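Local coordinates for protein transcriptional regulator (Streptococcus dysgalactiae, PDB 4YV9) that binds DNA as the quorum-sensing regulator Rgg2 and serves as the receptor for SHP peptide pheromones in controlling transcription, at the interface of chains A and B. Residues are numbered along the deposited sequence; one frame, centred on the assembly and turned at random. Chains: chain A/B, Transcriptional regulator.

Contacts 1, 2 and 3 are spread along the two-fold interface of the A and B chains. The C-alpha centres of contacts 1 and 2 lie about 37 Å apart, those of contacts 2 and 3 about 29 Å. Contacts 1 and 3 are nearer, about 16 Å, and share helix 59-66 of chain B. Contact 1 joins the helix-turn-helix regions through a disulfide. Contact 3 ties helix 59-66, the loop at B:His70 and helix 72-85 of chain B to a loop of the helical C-terminal domain of chain A. Contact 2 pairs the C-terminal repeat regions. Together they probably hold the DNA-binding parts in register with the pheromone-binding parts.

Contact 1: the interface of chains A and B. Residues chain A 5, 45, 48, 59, 63; chain B 45-46, 49, 59.
A:Cys45 and B:Cys45 are joined by a disulfide, SG to SG 2.0 Å, between the helix-turn-helix DNA-binding regions of the two chains. Each cysteine opens helix 45-54 of its own chain, so the bond ties two helix starts together and probably holds the two DNA-binding regions side by side. The halves differ in rotation. In A:Cys45 the sulfur is anti to the carbonyl carbon (chi1 -77°). In B:Cys45 it is anti to the backbone N (chi1 -166°). The bridge is therefore locally asymmetric although the dimer is two-fold. A:Leu48 comes up to the disulfide with one methyl, CD2, 3.7 Å from B:Cys45 SG.

A:Leu5, just ahead of helix 6-14, hides 65 Å² against chain B. Its side chain and that of B:Leu49 reach toward each other tip to tip, CD2 to CD2 at 3.8 Å. The other methyl, A:Leu5 CD1, rests near the backbone of B:Ser46, 4.0 Å from CA.

Farther along, B:Ile59 meets two residues of helix 59-64 of chain A. Its CG2 methyl presses on A:Val63 CG2 at 3.4 Å, a tight contact. A:Ile59 crosses B:Ile59 at about a right angle, its CD1 4.0 Å from CG2.

Contact 2: the interface of chains A and B. Residues chain A 225, 254, 257, 259, 262; chain B 221, 224.
The first turn of helix 221-236 in chain B faces the loop between helices 242-256 and 260-273 in the C-terminal Rgg domain of chain A, with B:Phe221 and B:Lys224 both in helical backbone geometry. The contact probably helps to pair the C-terminal domains. B:Phe221 enters a pocket lined by A:Leu257, A:Glu259, A:Phe254 and A:Leu262. Its CG is anti to the carbonyl carbon (chi1 -83°), and the ring points into chain A. A:Leu257 puts its CD1 methyl over one face of the ring, offset toward the rim, 3.7 Å from B:Phe221 CD2. A:Phe254 and B:Phe221 meet edge to edge, CE1 to CE2 at 3.8 Å. The far end of the ring, B:Phe221 CZ, touches A:Leu262 CD1 at 3.6 Å. B:Phe221 CZ also meets the aliphatic CG of A:Glu259 at 3.6 Å.

Within chain A, A:Leu262 CB sits over the centre of the A:Phe254 ring and helps to position it.

B:Lys224 runs extended beyond CG and crosses A:Glu259 at about a right angle. Its side-chain nitrogen NZ forms a salt bridge and hydrogen bond to carboxylate oxygen OE2 of A:Glu259, 2.5 Å long. The nitrogen comes from the syn side, 26° out of the carboxylate plane. The glutamate chain bends at chi2 (-76°), and this turns the carboxylate toward the lysine.

Contact 3: the interface of chains A and B. Residues chain A 174-175; chain B 64, 70, 74.
The stretch from helix 59-66 to helix 72-85 of chain B meets a loop of the helical C-terminal Rgg domain of chain A. The loop holds A:Ser174 and A:Glu175, between helices 157-169 and 179-197. Facing it are B:Ser64 in helix 59-66, B:His70 in the following loop and B:Phe74 in helix 72-85.

A hydrogen bond runs from B:His70 NE2 to the carboxylate oxygen OE1 of A:Glu175, 2.8 Å long. It is moderately bent, 144° at the hydrogen. The oxygen lies at the edge of the imidazole, close to the ring plane. From the glutamate the bond looks different: the histidine nitrogen comes from above the carboxylate plane, 49° out of it. The imidazole and carboxylate planes stand nearly perpendicular. A nearby carboxylate could favour a protonated histidine.

The A:Glu175 chain bends at chi2 (86°), which lets its two ends serve different partners. While the carboxylate reaches B:His70, the CB methylene packs on the rim of the B:Phe74 ring, 3.7 Å from CZ.

On the other flank A:Ser174 and B:Ser64 touch through their CB carbons, loop against helix, 3.6 Å apart.

By gripping the stretch between helices 59-66 and 72-85 of the partner, the loop probably helps set the position of the DNA-binding region relative to the repeat domains.

Contact 1: the interface of chains A and B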
ATOM      1  N   LEU A   5     -11.730  -7.409 -19.869  1.00 86.56           N
ATOM      2  CA  LEU A   5     -12.114  -7.579 -18.467  1.00 83.81           C
ATOM      3  C   LEU A   5     -12.790  -8.920 -18.233  1.00 83.79           C
ATOM      4  O   LEU A   5     -12.653  -9.510 -17.162  1.00 87.77           O
ATOM      5  CB  LEU A   5     -13.049  -6.452 -18.015  1.00 86.11           C
ATOM      6  CG  LEU A   5     -12.487  -5.037 -17.899  1.00 81.69           C
ATOM      7  CD1 LEU A   5     -13.615  -4.044 -17.664  1.00 82.64           C
ATOM      8  CD2 LEU A   5     -11.474  -4.977 -16.768  1.00 77.65           C
ATOM      9  N   CYS A  45     -20.008  -1.589 -14.379  1.00 51.41           N
ATOM     10  CA  CYS A  45     -19.043  -1.697 -13.282  1.00 48.54           C
ATOM     11  C   CYS A  45     -19.765  -2.080 -12.015  1.00 44.47           C
ATOM     12  O   CYS A  45     -19.202  -2.746 -11.150  1.00 43.60           O
ATOM     13  CB  CYS A  45     -18.283  -0.393 -13.075  1.00 58.40           C
ATOM     14  SG  CYS A  45     -16.993  -0.121 -14.298  1.00 61.62           S
ATOM     15  N   LEU A  48     -19.958  -5.804 -12.172  1.00 50.32           N
ATOM     16  CA  LEU A  48     -18.599  -6.305 -11.981  1.00 44.14           C
ATOM     17  C   LEU A  48     -18.183  -6.232 -10.510  1.00 43.58           C
ATOM     18  O   LEU A  48     -17.660  -7.195  -9.967  1.00 46.76           O
ATOM     19  CB  LEU A  48     -17.605  -5.532 -12.835  1.00 45.63           C
ATOM     20  CG  LEU A  48     -16.133  -5.930 -12.677  1.00 48.99           C
ATOM     21  CD1 LEU A  48     -15.929  -7.407 -12.987  1.00 51.05           C
ATOM     22  CD2 LEU A  48     -15.280  -5.065 -13.586  1.00 49.09           C
ATOM     23  N   ILE A  59     -11.694  -4.378  -5.813  1.00 52.17           N
ATOM     24  CA  ILE A  59     -11.425  -3.786  -7.107  1.00 47.61           C
ATOM     25  C   ILE A  59      -9.962  -3.343  -7.148  1.00 52.33           C
ATOM     26  O   ILE A  59      -9.320  -3.396  -8.197  1.00 52.94           O
ATOM     27  CB  ILE A  59     -12.375  -2.624  -7.382  1.00 50.68           C
ATOM     28  CG1 ILE A  59     -12.181  -2.102  -8.806  1.00 48.84           C
ATOM     29  CG2 ILE A  59     -12.243  -1.536  -6.301  1.00 47.80           C
ATOM     30  CD1 ILE A  59     -12.335  -3.178  -9.878  1.00 44.02           C
ATOM     31  N   VAL A  63      -7.548  -4.684 -10.167  1.00 57.04           N
ATOM     32  CA  VAL A  63      -6.692  -3.838 -10.997  1.00 57.46           C
ATOM     33  C   VAL A  63      -5.251  -4.310 -10.924  1.00 56.11           C
ATOM     34  O   VAL A  63      -4.577  -4.423 -11.948  1.00 48.67           O
ATOM     35  CB  VAL A  63      -6.757  -2.366 -10.564  1.00 55.06           C
ATOM     36  CG1 VAL A  63      -5.680  -1.539 -11.277  1.00 47.41           C
ATOM     37  CG2 VAL A  63      -8.134  -1.811 -10.832  1.00 48.51           C
TER
ATOM     38  N   CYS B  45     -18.645  -1.185 -18.144  1.00 49.28           N
ATOM     39  CA  CYS B  45     -17.489  -0.957 -17.293  1.00 45.45           C
ATOM     40  C   CYS B  45     -16.275  -0.656 -18.166  1.00 46.44           C
ATOM     41  O   CYS B  45     -15.506   0.264 -17.886  1.00 49.62           O
ATOM     42  CB  CYS B  45     -17.219  -2.161 -16.396  1.00 47.53           C
ATOM     43  SG  CYS B  45     -16.058  -1.770 -15.055  1.00 53.66           S
ATOM     44  N   SER B  46     -16.127  -1.437 -19.231  1.00 52.15           N
ATOM     45  CA  SER B  46     -15.024  -1.270 -20.172  1.00 51.26           C
ATOM     46  C   SER B  46     -14.976   0.153 -20.727  1.00 45.66           C
ATOM     47  O   SER B  46     -13.920   0.754 -20.832  1.00 43.68           O
ATOM     48  CB  SER B  46     -15.147  -2.282 -21.313  1.00 58.94           C
ATOM     49  OG  SER B  46     -13.867  -2.615 -21.824  1.00 64.88           O
ATOM     50  N   LEU B  49     -13.855   2.462 -17.962  1.00 38.99           N
ATOM     51  CA  LEU B  49     -12.401   2.351 -17.763  1.00 41.95           C
ATOM     52  C   LEU B  49     -11.603   3.155 -18.773  1.00 40.63           C
ATOM     53  O   LEU B  49     -10.563   3.713 -18.431  1.00 38.17           O
ATOM     54  CB  LEU B  49     -11.952   0.896 -17.820  1.00 46.17           C
ATOM     55  CG  LEU B  49     -11.739   0.222 -16.460  1.00 47.16           C
ATOM     56  CD1 LEU B  49     -13.001   0.249 -15.630  1.00 45.04           C
ATOM     57  CD2 LEU B  49     -11.273  -1.199 -16.648  1.00 52.55           C
ATOM     58  N   ILE B  59      -9.696   2.469 -11.981  1.00 52.98           N
ATOM     59  CA  ILE B  59     -11.043   2.212 -11.468  1.00 47.58           C
ATOM     60  C   ILE B  59     -11.041   1.962  -9.955  1.00 43.93           C
ATOM     61  O   ILE B  59     -12.038   2.213  -9.285  1.00 54.58           O
ATOM     62  CB  ILE B  59     -11.719   1.020 -12.215  1.00 50.88           C
ATOM     63  CG1 ILE B  59     -13.145   0.755 -11.694  1.00 48.14           C
ATOM     64  CG2 ILE B  59     -10.888  -0.238 -12.115  1.00 43.07           C
ATOM     65  CD1 ILE B  59     -14.137   1.884 -11.972  1.00 43.10           C
TER

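Contact 2: the interface of chains A and B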
ATOM      1  N   THR A 225      10.594   7.487  10.736  1.00 34.61           N
ATOM      2  CA  THR A 225      12.037   7.595  10.924  1.00 34.05           C
ATOM      3  C   THR A 225      12.543   8.881  10.272  1.00 36.15           C
ATOM      4  O   THR A 225      13.316   9.625  10.879  1.00 32.09           O
ATOM      5  CB  THR A 225      12.793   6.363  10.340  1.00 31.80           C
ATOM      6  OG1 THR A 225      12.400   5.177  11.043  1.00 30.98           O
ATOM      7  CG2 THR A 225      14.317   6.531  10.483  1.00 31.42           C
ATOM      8  N   PHE A 254      18.539   3.986  10.453  1.00 31.02           N
ATOM      9  CA  PHE A 254      18.999   3.665   9.096  1.00 37.81           C
ATOM     10  C   PHE A 254      20.169   2.687   9.171  1.00 39.44           C
ATOM     11  O   PHE A 254      20.235   1.720   8.410  1.00 36.18           O
ATOM     12  CB  PHE A 254      19.431   4.924   8.334  1.00 33.89           C
ATOM     13  CG  PHE A 254      18.326   5.896   8.072  1.00 32.10           C
ATOM     14  CD1 PHE A 254      17.057   5.461   7.734  1.00 31.96           C
ATOM     15  CD2 PHE A 254      18.556   7.254   8.169  1.00 36.78           C
ATOM     16  CE1 PHE A 254      16.039   6.365   7.472  1.00 32.54           C
ATOM     17  CE2 PHE A 254      17.542   8.162   7.917  1.00 35.94           C
ATOM     18  CZ  PHE A 254      16.281   7.713   7.561  1.00 36.72           C
ATOM     19  N   LEU A 257      19.206  -0.985  10.256  1.00 35.73           N
ATOM     20  CA  LEU A 257      18.425  -1.705   9.252  1.00 32.86           C
ATOM     21  C   LEU A 257      19.217  -1.928   7.966  1.00 38.90           C
ATOM     22  O   LEU A 257      18.684  -2.467   6.997  1.00 34.84           O
ATOM     23  CB  LEU A 257      17.128  -0.957   8.951  1.00 29.77           C
ATOM     24  CG  LEU A 257      16.180  -0.779  10.157  1.00 30.61           C
ATOM     25  CD1 LEU A 257      14.938   0.026   9.726  1.00 35.13           C
ATOM     26  CD2 LEU A 257      15.778  -2.119  10.711  1.00 30.74           C
ATOM     27  N   GLU A 259      20.207   0.323   5.887  1.00 37.06           N
ATOM     28  CA  GLU A 259      19.700   1.194   4.816  1.00 34.70           C
ATOM     29  C   GLU A 259      20.762   2.207   4.387  1.00 37.05           C
ATOM     30  O   GLU A 259      20.694   3.392   4.742  1.00 37.96           O
ATOM     31  CB  GLU A 259      18.430   1.920   5.268  1.00 36.30           C
ATOM     32  CG  GLU A 259      17.264   0.983   5.572  1.00 32.73           C
ATOM     33  CD  GLU A 259      16.606   0.456   4.296  1.00 38.21           C
ATOM     34  OE1 GLU A 259      16.578   1.203   3.290  1.00 40.53           O
ATOM     35  OE2 GLU A 259      16.119  -0.697   4.300  1.00 41.18           O
ATOM     36  N   LEU A 262      19.931   5.802   2.688  1.00 29.51           N
ATOM     37  CA  LEU A 262      19.289   6.725   3.603  1.00 35.39           C
ATOM     38  C   LEU A 262      20.253   7.194   4.684  1.00 34.82           C
ATOM     39  O   LEU A 262      20.320   8.381   5.003  1.00 37.67           O
ATOM     40  CB  LEU A 262      18.066   6.073   4.233  1.00 37.41           C
ATOM     41  CG  LEU A 262      16.891   5.987   3.256  1.00 36.84           C
ATOM     42  CD1 LEU A 262      15.848   5.020   3.778  1.00 37.50           C
ATOM     43  CD2 LEU A 262      16.285   7.372   3.047  1.00 35.78           C
TER
ATOM     44  N   PHE B 221       9.753  -0.514   6.792  1.00 31.84           N
ATOM     45  CA  PHE B 221      10.670  -0.496   7.929  1.00 31.94           C
ATOM     46  C   PHE B 221      10.102  -1.255   9.136  1.00 33.07           C
ATOM     47  O   PHE B 221      10.863  -1.767   9.951  1.00 34.53           O
ATOM     48  CB  PHE B 221      11.009   0.934   8.343  1.00 36.16           C
ATOM     49  CG  PHE B 221      12.113   1.572   7.539  1.00 35.82           C
ATOM     50  CD1 PHE B 221      12.390   1.166   6.240  1.00 37.57           C
ATOM     51  CD2 PHE B 221      12.859   2.606   8.088  1.00 37.04           C
ATOM     52  CE1 PHE B 221      13.385   1.784   5.503  1.00 38.67           C
ATOM     53  CE2 PHE B 221      13.876   3.216   7.360  1.00 40.17           C
ATOM     54  CZ  PHE B 221      14.139   2.802   6.068  1.00 42.83           C
ATOM     55  N   LYS B 224      11.088  -4.761   8.500  1.00 32.11           N
ATOM     56  CA  LYS B 224      12.544  -4.867   8.611  1.00 33.95           C
ATOM     57  C   LYS B 224      13.008  -4.839  10.075  1.00 32.47           C
ATOM     58  O   LYS B 224      13.978  -5.507  10.438  1.00 32.24           O
ATOM     59  CB  LYS B 224      13.220  -3.744   7.839  1.00 31.21           C
ATOM     60  CG  LYS B 224      13.104  -3.908   6.315  1.00 39.32           C
ATOM     61  CD  LYS B 224      13.708  -2.720   5.589  1.00 33.36           C
ATOM     62  CE  LYS B 224      13.881  -3.019   4.087  1.00 39.41           C
ATOM     63  NZ  LYS B 224      14.115  -1.767   3.337  1.00 33.69           N
TER

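Contact 3: the interface of chains A and B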
ATOM      1  N   SER A 174      -8.191   4.979  -0.082  1.00 62.76           N
ATOM      2  CA  SER A 174      -9.100   4.037   0.587  1.00 65.27           C
ATOM      3  C   SER A 174      -8.428   3.372   1.779  1.00 63.56           C
ATOM      4  O   SER A 174      -7.201   3.350   1.877  1.00 61.37           O
ATOM      5  CB  SER A 174      -9.585   2.950  -0.375  1.00 75.62           C
ATOM      6  OG  SER A 174      -8.501   2.304  -1.023  1.00 73.61           O
ATOM      7  N   GLU A 175      -9.232   2.817   2.675  1.00 54.46           N
ATOM      8  CA  GLU A 175      -8.701   2.068   3.798  1.00 59.53           C
ATOM      9  C   GLU A 175      -7.983   0.817   3.321  1.00 49.69           C
ATOM     10  O   GLU A 175      -6.988   0.408   3.916  1.00 55.67           O
ATOM     11  CB  GLU A 175      -9.809   1.701   4.786  1.00 71.50           C
ATOM     12  CG  GLU A 175     -10.423   2.894   5.508  1.00 85.16           C
ATOM     13  CD  GLU A 175     -11.555   3.555   4.735  1.00 93.42           C
ATOM     14  OE1 GLU A 175     -11.845   3.119   3.599  1.00 95.52           O
ATOM     15  OE2 GLU A 175     -12.162   4.509   5.274  1.00 95.13           O
TER
ATOM     16  N   SER B  64     -13.082   4.414  -4.637  1.00 61.44           N
ATOM     17  CA  SER B  64     -12.935   4.881  -3.257  1.00 69.97           C
ATOM     18  C   SER B  64     -13.439   6.315  -3.102  1.00 60.08           C
ATOM     19  O   SER B  64     -13.837   6.714  -2.022  1.00 65.10           O
ATOM     20  CB  SER B  64     -11.483   4.777  -2.781  1.00 73.83           C
ATOM     21  OG  SER B  64     -10.771   5.971  -3.058  1.00 70.69           O
ATOM     22  N   HIS B  70     -17.789  -0.644   1.156  1.00105.10           N
ATOM     23  CA  HIS B  70     -16.781  -1.677   0.982  1.00 99.86           C
ATOM     24  C   HIS B  70     -17.413  -3.050   0.816  1.00 91.44           C
ATOM     25  O   HIS B  70     -18.616  -3.231   1.018  1.00 88.23           O
ATOM     26  CB  HIS B  70     -15.804  -1.687   2.160  1.00106.74           C
ATOM     27  CG  HIS B  70     -14.943  -0.465   2.240  1.00106.84           C
ATOM     28  ND1 HIS B  70     -14.283   0.054   1.147  1.00107.02           N
ATOM     29  CD2 HIS B  70     -14.619   0.332   3.287  1.00109.19           C
ATOM     30  CE1 HIS B  70     -13.598   1.123   1.513  1.00105.87           C
ATOM     31  NE2 HIS B  70     -13.785   1.311   2.807  1.00108.42           N
ATOM     32  N   PHE B  74     -14.605  -6.915   3.778  1.00 58.26           N
ATOM     33  CA  PHE B  74     -14.027  -5.776   4.476  1.00 60.36           C
ATOM     34  C   PHE B  74     -15.005  -5.254   5.537  1.00 72.55           C
ATOM     35  O   PHE B  74     -14.591  -4.735   6.579  1.00 63.87           O
ATOM     36  CB  PHE B  74     -13.656  -4.663   3.487  1.00 67.90           C
ATOM     37  CG  PHE B  74     -12.678  -3.666   4.042  1.00 69.69           C
ATOM     38  CD1 PHE B  74     -11.318  -3.949   4.072  1.00 74.90           C
ATOM     39  CD2 PHE B  74     -13.119  -2.460   4.557  1.00 71.11           C
ATOM     40  CE1 PHE B  74     -10.415  -3.035   4.590  1.00 75.80           C
ATOM     41  CE2 PHE B  74     -12.225  -1.540   5.073  1.00 74.42           C
ATOM     42  CZ  PHE B  74     -10.870  -1.828   5.092  1.00 75.23           C
TER